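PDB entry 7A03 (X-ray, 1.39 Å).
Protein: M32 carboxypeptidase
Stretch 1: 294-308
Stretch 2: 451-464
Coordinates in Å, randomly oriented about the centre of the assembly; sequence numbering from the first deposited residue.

Stretch 1, residues 294-308: GIHESQSRLWENNVG
Stretch 2, residues 451-464: NYQPLLEWLRNNIH

Two helical stretches of one chain, at least 148 residues apart in sequence wherever they touch, pack almost antiparallel. The helix of the first stretch, which begins before G294, and helix 453-462 run at 161° between their N-to-C directions, with axes 12.9 Å apart at closest approach. Side chains, W303 above all, fill the space between the axes. A wider pi-type turn spans 302-307, with V307 N 2.9 Å from L302 O. The register pairs I295 with I463, Q299 with L459, W303 with L455 and V307 with Y452, their CA atoms 8.7, 8.9, 9.7 and 9.5 Å apart. The contact buries 450 Å², both sides summed.

W303 is the largest bump, covered over 91 Å². Its CA-to-CB bond points sideways, but chi1 of -74° (m) and chi2 of 96° bring the indole to the second helix. There it packs against Y452 (chi1 m), L455, L456 and L459 (m, t). L455 (chi1 t, chi2 p) sets CD2 over one face of the six-membered ring, 3.8 Å from the centroid and 16° off the normal, a CH-pi contact. Y452 CB meets the ring edge, 3.9 Å from W303 CZ3, while L459 CD1 approaches W303 NE1 to 3.5 Å. A flat, broad indole suits this place because it offers a face to the L455 methyl and an edge to Y452 CB.

The same L455 methyl is itself a knob: CD2 lies 3.7 Å from V307 CG2 and 3.9 Å from L302 CD2, so it nests among W303, V307 and L302. The compact valine, chi1 t, reaches it with one methyl. L302 has chi1 t and chi2 off-well at 148°; L302 CD1 also lies 4.4 Å from L459 CD2.

Toward the other end, Q299 brings polarity into the buried layer. Its m, m rotamer, with chi3 of -77°, places OE1 2.9 Å from H464 NE2, which donates a hydrogen bond at 159°, near the imidazole plane; H464 has chi1 m and chi2 178°. The amide's other end is used too: Q299 NE2 donates to S298 OG at 3.2 Å. R460 NE donates to H464 ND1 at 3.0 Å, so both imidazole nitrogens are engaged. Beside this link, L459 CD2 lies 3.6 Å from Q299 OE1 and I463 CD1 3.7 Å from Q299 NE2, packing methyls against the amide.

I463 (m, t), the first residue to leave helical phi/psi (-127/-56), still points toward the first helix; its CG2 meets CG2 of I295 (m, m) at 4.1 Å, extending the apolar seam.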

ATOM      1  N   GLY A 294      -0.318  -0.778   6.198  1.00 14.56           N
ATOM      2  CA  GLY A 294      -1.752  -0.525   6.210  1.00 15.05           C
ATOM      3  C   GLY A 294      -2.101   0.933   6.454  1.00 13.85           C
ATOM      4  O   GLY A 294      -2.971   1.490   5.786  1.00 14.58           O
ATOM      5  N   ILE A 295      -1.428   1.576   7.406  1.00 16.11           N
ATOM      6  CA  ILE A 295      -1.686   2.996   7.635  1.00 12.18           C
ATOM      7  C   ILE A 295      -1.241   3.826   6.424  1.00 12.82           C
ATOM      8  O   ILE A 295      -1.924   4.769   6.001  1.00 12.50           O
ATOM      9  CB  ILE A 295      -1.061   3.456   8.972  1.00 13.71           C
ATOM     10  CG1 ILE A 295      -1.685   2.710  10.172  1.00 12.57           C
ATOM     11  CG2 ILE A 295      -1.166   4.984   9.123  1.00 14.23           C
ATOM     12  CD1 ILE A 295      -3.209   2.905  10.321  1.00 12.90           C
ATOM     13  N   HIS A 296      -0.111   3.472   5.810  1.00 13.69           N
ATOM     14  CA  HIS A 296       0.276   4.207   4.612  1.00 13.15           C
ATOM     15  C   HIS A 296      -0.785   4.060   3.514  1.00 13.58           C
ATOM     16  O   HIS A 296      -1.192   5.048   2.864  1.00 12.31           O
ATOM     17  CB  HIS A 296       1.644   3.720   4.134  1.00 15.18           C
ATOM     18  CG  HIS A 296       2.545   4.825   3.691  1.00 15.56           C
ATOM     19  ND1 HIS A 296       2.113   5.876   2.908  1.00 15.21           N
ATOM     20  CD2 HIS A 296       3.847   5.065   3.962  1.00 14.63           C
ATOM     21  CE1 HIS A 296       3.121   6.711   2.706  1.00 17.78           C
ATOM     22  NE2 HIS A 296       4.183   6.241   3.336  1.00 16.26           N
ATOM     23  N   GLU A 297      -1.276   2.828   3.321  1.00 13.25           N
ATOM     24  CA  GLU A 297      -2.300   2.612   2.316  1.00 15.47           C
ATOM     25  C   GLU A 297      -3.592   3.353   2.666  1.00 13.61           C
ATOM     26  O   GLU A 297      -4.303   3.800   1.763  1.00 13.00           O
ATOM     27  CB  GLU A 297      -2.522   1.106   2.112  1.00 14.83           C
ATOM     28  CG  GLU A 297      -3.472   0.762   0.972  1.00 18.22           C
ATOM     29  CD  GLU A 297      -2.797   0.844  -0.395  1.00 20.60           C
ATOM     30  OE1 GLU A 297      -1.604   1.198  -0.460  1.00 23.26           O
ATOM     31  OE2 GLU A 297      -3.465   0.547  -1.403  1.00 21.80           O
ATOM     32  N   SER A 298      -3.903   3.514   3.960  1.00 11.99           N
ATOM     33  CA  SER A 298      -5.084   4.293   4.330  1.00 12.72           C
ATOM     34  C   SER A 298      -4.962   5.733   3.855  1.00 12.04           C
ATOM     35  O   SER A 298      -5.964   6.364   3.496  1.00 12.19           O
ATOM     36  CB  SER A 298      -5.316   4.275   5.846  1.00 15.32           C
ATOM     37  OG  SER A 298      -4.438   5.159   6.543  1.00 15.23           O
ATOM     38  N   GLN A 299      -3.748   6.277   3.866  1.00 12.83           N
ATOM     39  CA  GLN A 299      -3.583   7.653   3.377  1.00 12.20           C
ATOM     40  C   GLN A 299      -3.801   7.760   1.864  1.00 11.60           C
ATOM     41  O   GLN A 299      -4.528   8.661   1.383  1.00 13.92           O
ATOM     42  CB  GLN A 299      -2.193   8.146   3.765  1.00 13.92           C
ATOM     43  CG  GLN A 299      -1.989   8.160   5.258  1.00 11.72           C
ATOM     44  CD  GLN A 299      -3.059   8.976   5.953  1.00 12.37           C
ATOM     45  OE1 GLN A 299      -3.022  10.206   5.945  1.00 13.06           O
ATOM     46  NE2 GLN A 299      -4.043   8.287   6.544  1.00 13.30           N
ATOM     47  N   SER A 300      -3.240   6.813   1.107  1.00 11.82           N
ATOM     48  CA  SER A 300      -3.471   6.832  -0.342  1.00 11.39           C
ATOM     49  C   SER A 300      -4.946   6.647  -0.699  1.00 13.63           C
ATOM     50  O   SER A 300      -5.485   7.356  -1.569  1.00 12.90           O
ATOM     51  CB  SER A 300      -2.589   5.810  -1.070  1.00 14.16           C
ATOM     52  OG  SER A 300      -2.938   4.482  -0.735  1.00 16.93           O
ATOM     53  N   ARG A 301      -5.619   5.697  -0.039  1.00 12.63           N
ATOM     54  CA  ARG A 301      -7.009   5.421  -0.376  1.00 12.01           C
ATOM     55  C   ARG A 301      -7.954   6.507   0.123  1.00 13.64           C
ATOM     56  O   ARG A 301      -8.971   6.771  -0.532  1.00 12.31           O
ATOM     57  CB  ARG A 301      -7.444   4.071   0.195  1.00 12.20           C
ATOM     58  CG  ARG A 301      -6.782   2.870  -0.482  1.00 14.42           C
ATOM     59  CD  ARG A 301      -7.021   2.810  -1.990  1.00 13.23           C
ATOM     60  NE  ARG A 301      -6.654   1.489  -2.500  1.00 16.34           N
ATOM     61  CZ  ARG A 301      -6.585   1.149  -3.783  1.00 15.11           C
ATOM     62  NH1 ARG A 301      -6.296  -0.102  -4.099  1.00 15.47           N
ATOM     63  NH2 ARG A 301      -6.837   2.027  -4.751  1.00 16.59           N
ATOM     64  N   LEU A 302      -7.656   7.124   1.278  1.00 12.20           N
ATOM     65  CA  LEU A 302      -8.530   8.174   1.783  1.00 12.39           C
ATOM     66  C   LEU A 302      -8.578   9.321   0.797  1.00 12.30           C
ATOM     67  O   LEU A 302      -9.665   9.842   0.489  1.00 12.87           O
ATOM     68  CB  LEU A 302      -8.041   8.669   3.144  1.00 12.43           C
ATOM     69  CG  LEU A 302      -8.852   9.775   3.835  1.00 12.67           C
ATOM     70  CD1 LEU A 302      -8.764   9.608   5.347  1.00 13.22           C
ATOM     71  CD2 LEU A 302      -8.353  11.159   3.443  1.00 14.82           C
ATOM     72  N   TRP A 303      -7.410   9.717   0.269  1.00 12.04           N
ATOM     73  CA  TRP A 303      -7.451  10.809  -0.698  1.00 13.17           C
ATOM     74  C   TRP A 303      -7.980  10.360  -2.058  1.00 12.72           C
ATOM     75  O   TRP A 303      -8.778  11.074  -2.684  1.00 12.10           O
ATOM     76  CB  TRP A 303      -6.073  11.440  -0.836  1.00 12.85           C
ATOM     77  CG  TRP A 303      -5.666  12.289   0.325  1.00 11.77           C
ATOM     78  CD1 TRP A 303      -4.908  11.913   1.393  1.00 11.74           C
ATOM     79  CD2 TRP A 303      -5.977  13.675   0.523  1.00 11.89           C
ATOM     80  NE1 TRP A 303      -4.700  12.983   2.234  1.00 12.32           N
ATOM     81  CE2 TRP A 303      -5.371  14.070   1.732  1.00 11.92           C
ATOM     82  CE3 TRP A 303      -6.714  14.622  -0.205  1.00 13.72           C
ATOM     83  CZ2 TRP A 303      -5.455  15.373   2.222  1.00 12.69           C
ATOM     84  CZ3 TRP A 303      -6.797  15.922   0.290  1.00 12.60           C
ATOM     85  CH2 TRP A 303      -6.186  16.278   1.495  1.00 12.92           C
ATOM     86  N   GLU A 304      -7.582   9.175  -2.522  1.00 11.88           N
ATOM     87  CA  GLU A 304      -7.976   8.749  -3.860  1.00 11.89           C
ATOM     88  C   GLU A 304      -9.481   8.541  -3.959  1.00 13.24           C
ATOM     89  O   GLU A 304     -10.107   8.915  -4.961  1.00 12.27           O
ATOM     90  CB  GLU A 304      -7.246   7.457  -4.231  1.00 11.77           C
ATOM     91  CG  GLU A 304      -7.609   6.973  -5.629  1.00 13.19           C
ATOM     92  CD  GLU A 304      -7.323   5.506  -5.859  1.00 16.90           C
ATOM     93  OE1 GLU A 304      -6.762   4.861  -4.952  1.00 14.77           O
ATOM     94  OE2 GLU A 304      -7.681   4.998  -6.950  1.00 14.67           O
ATOM     95  N   ASN A 305     -10.070   7.928  -2.935  1.00 12.73           N
ATOM     96  CA  ASN A 305     -11.409   7.367  -3.023  1.00 12.65           C
ATOM     97  C   ASN A 305     -12.405   8.081  -2.122  1.00 12.90           C
ATOM     98  O   ASN A 305     -13.356   8.677  -2.626  1.00 13.12           O
ATOM     99  CB  ASN A 305     -11.341   5.872  -2.701  1.00 12.70           C
ATOM    100  CG  ASN A 305     -10.707   5.072  -3.827  1.00 13.75           C
ATOM    101  OD1 ASN A 305     -10.521   5.582  -4.940  1.00 14.84           O
ATOM    102  ND2 ASN A 305     -10.361   3.816  -3.547  1.00 15.00           N
ATOM    103  N   ASN A 306     -12.209   8.043  -0.801  1.00 12.98           N
ATOM    104  CA  ASN A 306     -13.169   8.688   0.098  1.00 13.21           C
ATOM    105  C   ASN A 306     -13.303  10.177  -0.193  1.00 15.39           C
ATOM    106  O   ASN A 306     -14.394  10.743  -0.038  1.00 15.74           O
ATOM    107  CB  ASN A 306     -12.775   8.449   1.551  1.00 13.24           C
ATOM    108  CG  ASN A 306     -12.609   6.982   1.856  1.00 13.25           C
ATOM    109  OD1 ASN A 306     -11.616   6.370   1.469  1.00 13.72           O
ATOM    110  ND2 ASN A 306     -13.612   6.394   2.501  1.00 15.69           N
ATOM    111  N   VAL A 307     -12.214  10.821  -0.625  1.00 14.48           N
ATOM    112  CA  VAL A 307     -12.269  12.183  -1.142  1.00 14.56           C
ATOM    113  C   VAL A 307     -12.393  12.156  -2.666  1.00 12.89           C
ATOM    114  O   VAL A 307     -13.376  12.652  -3.232  1.00 13.61           O
ATOM    115  CB  VAL A 307     -11.037  12.988  -0.688  1.00 13.50           C
ATOM    116  CG1 VAL A 307     -11.093  14.376  -1.293  1.00 15.08           C
ATOM    117  CG2 VAL A 307     -10.991  13.047   0.840  1.00 14.97           C
ATOM    118  N   GLY A 308     -11.417  11.544  -3.339  1.00 13.18           N
ATOM    119  CA  GLY A 308     -11.216  11.756  -4.766  1.00 12.75           C
ATOM    120  C   GLY A 308     -12.268  11.158  -5.673  1.00 12.71           C
ATOM    121  O   GLY A 308     -12.284  11.485  -6.863  1.00 12.95           O
ATOM    122  N   ASN A 451     -11.453  23.459  -0.584  1.00 16.59           N
ATOM    123  CA  ASN A 451     -10.457  23.681   0.460  1.00 13.99           C
ATOM    124  C   ASN A 451     -10.180  22.339   1.138  1.00 16.33           C
ATOM    125  O   ASN A 451     -11.030  21.822   1.867  1.00 16.38           O
ATOM    126  CB  ASN A 451     -11.004  24.703   1.458  1.00 15.40           C
ATOM    127  CG  ASN A 451      -9.998  25.069   2.537  1.00 16.54           C
ATOM    128  OD1 ASN A 451      -8.812  24.727   2.447  1.00 19.09           O
ATOM    129  ND2 ASN A 451     -10.470  25.754   3.573  1.00 22.69           N
ATOM    130  N   TYR A 452      -9.002  21.767   0.884  1.00 16.91           N
ATOM    131  CA  TYR A 452      -8.589  20.516   1.509  1.00 16.91           C
ATOM    132  C   TYR A 452      -7.727  20.734   2.739  1.00 17.76           C
ATOM    133  O   TYR A 452      -7.353  19.764   3.403  1.00 16.46           O
ATOM    134  CB  TYR A 452      -7.880  19.616   0.476  1.00 17.11           C
ATOM    135  CG  TYR A 452      -8.619  19.655  -0.836  1.00 13.82           C
ATOM    136  CD1 TYR A 452      -9.979  19.406  -0.878  1.00 13.13           C
ATOM    137  CD2 TYR A 452      -7.977  19.991  -2.017  1.00 16.92           C
ATOM    138  CE1 TYR A 452     -10.696  19.492  -2.053  1.00 13.75           C
ATOM    139  CE2 TYR A 452      -8.674  20.059  -3.204  1.00 16.91           C
ATOM    140  CZ  TYR A 452     -10.042  19.811  -3.215  1.00 14.02           C
ATOM    141  OH  TYR A 452     -10.742  19.895  -4.396  1.00 17.66           O
ATOM    142  N   GLN A 453      -7.451  21.987   3.085  1.00 14.60           N
ATOM    143  CA  GLN A 453      -6.622  22.256   4.253  1.00 16.79           C
ATOM    144  C   GLN A 453      -7.203  21.731   5.561  1.00 18.65           C
ATOM    145  O   GLN A 453      -6.427  21.188   6.361  1.00 16.96           O
ATOM    146  CB  GLN A 453      -6.261  23.745   4.314  1.00 17.36           C
ATOM    147  CG  GLN A 453      -5.228  24.098   5.395  1.00 17.72           C
ATOM    148  CD  GLN A 453      -5.870  24.279   6.761  1.00 20.32           C
ATOM    149  OE1 GLN A 453      -7.069  24.563   6.868  1.00 25.48           O
ATOM    150  NE2 GLN A 453      -5.083  24.090   7.813  1.00 25.24           N
ATOM    151  N   PRO A 454      -8.506  21.850   5.854  1.00 17.84           N
ATOM    152  CA  PRO A 454      -8.997  21.267   7.115  1.00 15.12           C
ATOM    153  C   PRO A 454      -8.777  19.769   7.222  1.00 15.32           C
ATOM    154  O   PRO A 454      -8.460  19.269   8.311  1.00 16.12           O
ATOM    155  CB  PRO A 454     -10.479  21.665   7.139  1.00 18.73           C
ATOM    156  CG  PRO A 454     -10.511  22.930   6.338  1.00 18.19           C
ATOM    157  CD  PRO A 454      -9.532  22.693   5.214  1.00 18.58           C
ATOM    158  N   LEU A 455      -8.891  19.044   6.105  1.00 16.21           N
ATOM    159  CA  LEU A 455      -8.627  17.609   6.136  1.00 15.69           C
ATOM    160  C   LEU A 455      -7.146  17.327   6.374  1.00 13.85           C
ATOM    161  O   LEU A 455      -6.795  16.461   7.193  1.00 15.61           O
ATOM    162  CB  LEU A 455      -9.107  16.963   4.840  1.00 17.76           C
ATOM    163  CG  LEU A 455      -8.695  15.497   4.697  1.00 14.86           C
ATOM    164  CD1 LEU A 455      -9.332  14.636   5.766  1.00 15.73           C
ATOM    165  CD2 LEU A 455      -9.075  15.015   3.336  1.00 16.03           C
ATOM    166  N   LEU A 456      -6.260  18.054   5.669  1.00 13.93           N
ATOM    167  CA  LEU A 456      -4.826  17.841   5.861  1.00 13.88           C
ATOM    168  C   LEU A 456      -4.429  18.164   7.294  1.00 14.38           C
ATOM    169  O   LEU A 456      -3.652  17.431   7.907  1.00 14.79           O
ATOM    170  CB  LEU A 456      -4.004  18.668   4.866  1.00 14.80           C
ATOM    171  CG  LEU A 456      -2.492  18.475   5.049  1.00 15.01           C
ATOM    172  CD1 LEU A 456      -2.111  17.020   4.888  1.00 13.16           C
ATOM    173  CD2 LEU A 456      -1.748  19.349   4.054  1.00 19.50           C
ATOM    174  N   GLU A 457      -4.962  19.255   7.846  1.00 14.87           N
ATOM    175  CA  GLU A 457      -4.710  19.587   9.243  1.00 15.33           C
ATOM    176  C   GLU A 457      -5.142  18.457  10.174  1.00 18.62           C
ATOM    177  O   GLU A 457      -4.411  18.098  11.108  1.00 16.75           O
ATOM    178  CB  GLU A 457      -5.430  20.888   9.595  1.00 18.79           C
ATOM    179  CG  GLU A 457      -5.220  21.324  11.032  1.00 22.96           C
ATOM    180  CD  GLU A 457      -5.992  22.567  11.386  1.00 33.72           C
ATOM    181  OE1 GLU A 457      -7.145  22.714  10.924  1.00 34.08           O
ATOM    182  OE2 GLU A 457      -5.433  23.410  12.113  1.00 38.48           O
ATOM    183  N   TRP A 458      -6.337  17.892   9.956  1.00 16.92           N
ATOM    184  CA  TRP A 458      -6.766  16.780  10.805  1.00 16.82           C
ATOM    185  C   TRP A 458      -5.791  15.605  10.719  1.00 15.07           C
ATOM    186  O   TRP A 458      -5.412  15.012  11.742  1.00 15.81           O
ATOM    187  CB  TRP A 458      -8.194  16.370  10.428  1.00 15.87           C
ATOM    188  CG  TRP A 458      -8.772  15.331  11.322  1.00 14.59           C
ATOM    189  CD1 TRP A 458      -9.447  15.531  12.496  1.00 17.46           C
ATOM    190  CD2 TRP A 458      -8.751  13.914  11.106  1.00 16.58           C
ATOM    191  NE1 TRP A 458      -9.840  14.323  13.023  1.00 18.91           N
ATOM    192  CE2 TRP A 458      -9.419  13.316  12.192  1.00 17.01           C
ATOM    193  CE3 TRP A 458      -8.217  13.090  10.104  1.00 17.77           C
ATOM    194  CZ2 TRP A 458      -9.581  11.943  12.299  1.00 19.71           C
ATOM    195  CZ3 TRP A 458      -8.383  11.721  10.210  1.00 15.85           C
ATOM    196  CH2 TRP A 458      -9.055  11.161  11.308  1.00 20.34           C
ATOM    197  N   LEU A 459      -5.362  15.267   9.509  1.00 13.12           N
ATOM    198  CA  LEU A 459      -4.399  14.181   9.349  1.00 13.60           C
ATOM    199  C   LEU A 459      -3.071  14.511  10.022  1.00 15.94           C
ATOM    200  O   LEU A 459      -2.426  13.635  10.607  1.00 15.29           O
ATOM    201  CB  LEU A 459      -4.208  13.888   7.864  1.00 12.56           C
ATOM    202  CG  LEU A 459      -5.442  13.359   7.134  1.00 13.00           C
ATOM    203  CD1 LEU A 459      -5.213  13.445   5.620  1.00 14.56           C
ATOM    204  CD2 LEU A 459      -5.772  11.929   7.567  1.00 18.00           C
ATOM    205  N   ARG A 460      -2.631  15.769   9.910  1.00 13.29           N
ATOM    206  CA  ARG A 460      -1.354  16.178  10.470  1.00 15.64           C
ATOM    207  C   ARG A 460      -1.390  16.238  11.989  1.00 14.79           C
ATOM    208  O   ARG A 460      -0.335  16.153  12.623  1.00 16.57           O
ATOM    209  CB  ARG A 460      -0.965  17.543   9.903  1.00 13.35           C
ATOM    210  CG  ARG A 460      -0.493  17.487   8.461  1.00 14.71           C
ATOM    211  CD  ARG A 460       0.975  17.026   8.376  1.00 15.29           C
ATOM    212  NE  ARG A 460       1.338  16.620   7.024  1.00 13.21           N
ATOM    213  CZ  ARG A 460       1.690  17.461   6.061  1.00 15.07           C
ATOM    214  NH1 ARG A 460       1.752  18.764   6.299  1.00 18.56           N
ATOM    215  NH2 ARG A 460       2.007  16.995   4.868  1.00 14.11           N
ATOM    216  N   ASN A 461      -2.578  16.398  12.587  1.00 15.89           N
ATOM    217  CA  ASN A 461      -2.719  16.352  14.042  1.00 15.24           C
ATOM    218  C   ASN A 461      -2.963  14.947  14.578  1.00 15.82           C
ATOM    219  O   ASN A 461      -2.617  14.662  15.736  1.00 20.13           O
ATOM    220  CB  ASN A 461      -3.866  17.257  14.500  1.00 19.51           C
ATOM    221  CG  ASN A 461      -3.557  18.730  14.289  1.00 21.20           C
ATOM    222  OD1 ASN A 461      -2.397  19.129  14.224  1.00 24.60           O
ATOM    223  ND2 ASN A 461      -4.596  19.543  14.195  1.00 22.74           N
ATOM    224  N   ASN A 462      -3.539  14.057  13.770  1.00 16.51           N
ATOM    225  CA  ASN A 462      -3.954  12.753  14.261  1.00 18.31           C
ATOM    226  C   ASN A 462      -3.101  11.584  13.803  1.00 15.90           C
ATOM    227  O   ASN A 462      -3.059  10.576  14.512  1.00 16.95           O
ATOM    228  CB  ASN A 462      -5.411  12.479  13.886  1.00 17.39           C
ATOM    229  CG  ASN A 462      -6.371  13.251  14.748  1.00 21.08           C
ATOM    230  OD1 ASN A 462      -6.709  12.820  15.854  1.00 23.38           O
ATOM    231  ND2 ASN A 462      -6.801  14.411  14.260  1.00 18.96           N
ATOM    232  N   ILE A 463      -2.433  11.672  12.650  1.00 15.89           N
ATOM    233  CA  ILE A 463      -1.735  10.508  12.096  1.00 15.54           C
ATOM    234  C   ILE A 463      -0.274  10.800  11.783  1.00 17.26           C
ATOM    235  O   ILE A 463       0.628  10.114  12.279  1.00 17.17           O
ATOM    236  CB  ILE A 463      -2.464   9.954  10.859  1.00 13.42           C
ATOM    237  CG1 ILE A 463      -3.831   9.384  11.276  1.00 14.90           C
ATOM    238  CG2 ILE A 463      -1.615   8.872  10.204  1.00 15.32           C
ATOM    239  CD1 ILE A 463      -4.770   9.108  10.122  1.00 18.83           C
ATOM    240  N   HIS A 464      -0.030  11.818  10.959  1.00 16.65           N
ATOM    241  CA  HIS A 464       1.294  11.985  10.363  1.00 15.22           C
ATOM    242  C   HIS A 464       2.464  12.110  11.331  1.00 16.04           C
ATOM    243  O   HIS A 464       3.527  11.541  11.028  1.00 16.16           O
ATOM    244  CB  HIS A 464       1.276  13.158   9.384  1.00 14.01           C
ATOM    245  CG  HIS A 464       0.348  12.955   8.233  1.00 14.02           C
ATOM    246  ND1 HIS A 464       0.154  13.905   7.252  1.00 11.93           N
ATOM    247  CD2 HIS A 464      -0.417  11.896   7.889  1.00 12.56           C
ATOM    248  CE1 HIS A 464      -0.703  13.443   6.359  1.00 13.88           C
ATOM    249  NE2 HIS A 464      -1.070  12.227   6.728  1.00 11.86           N
TER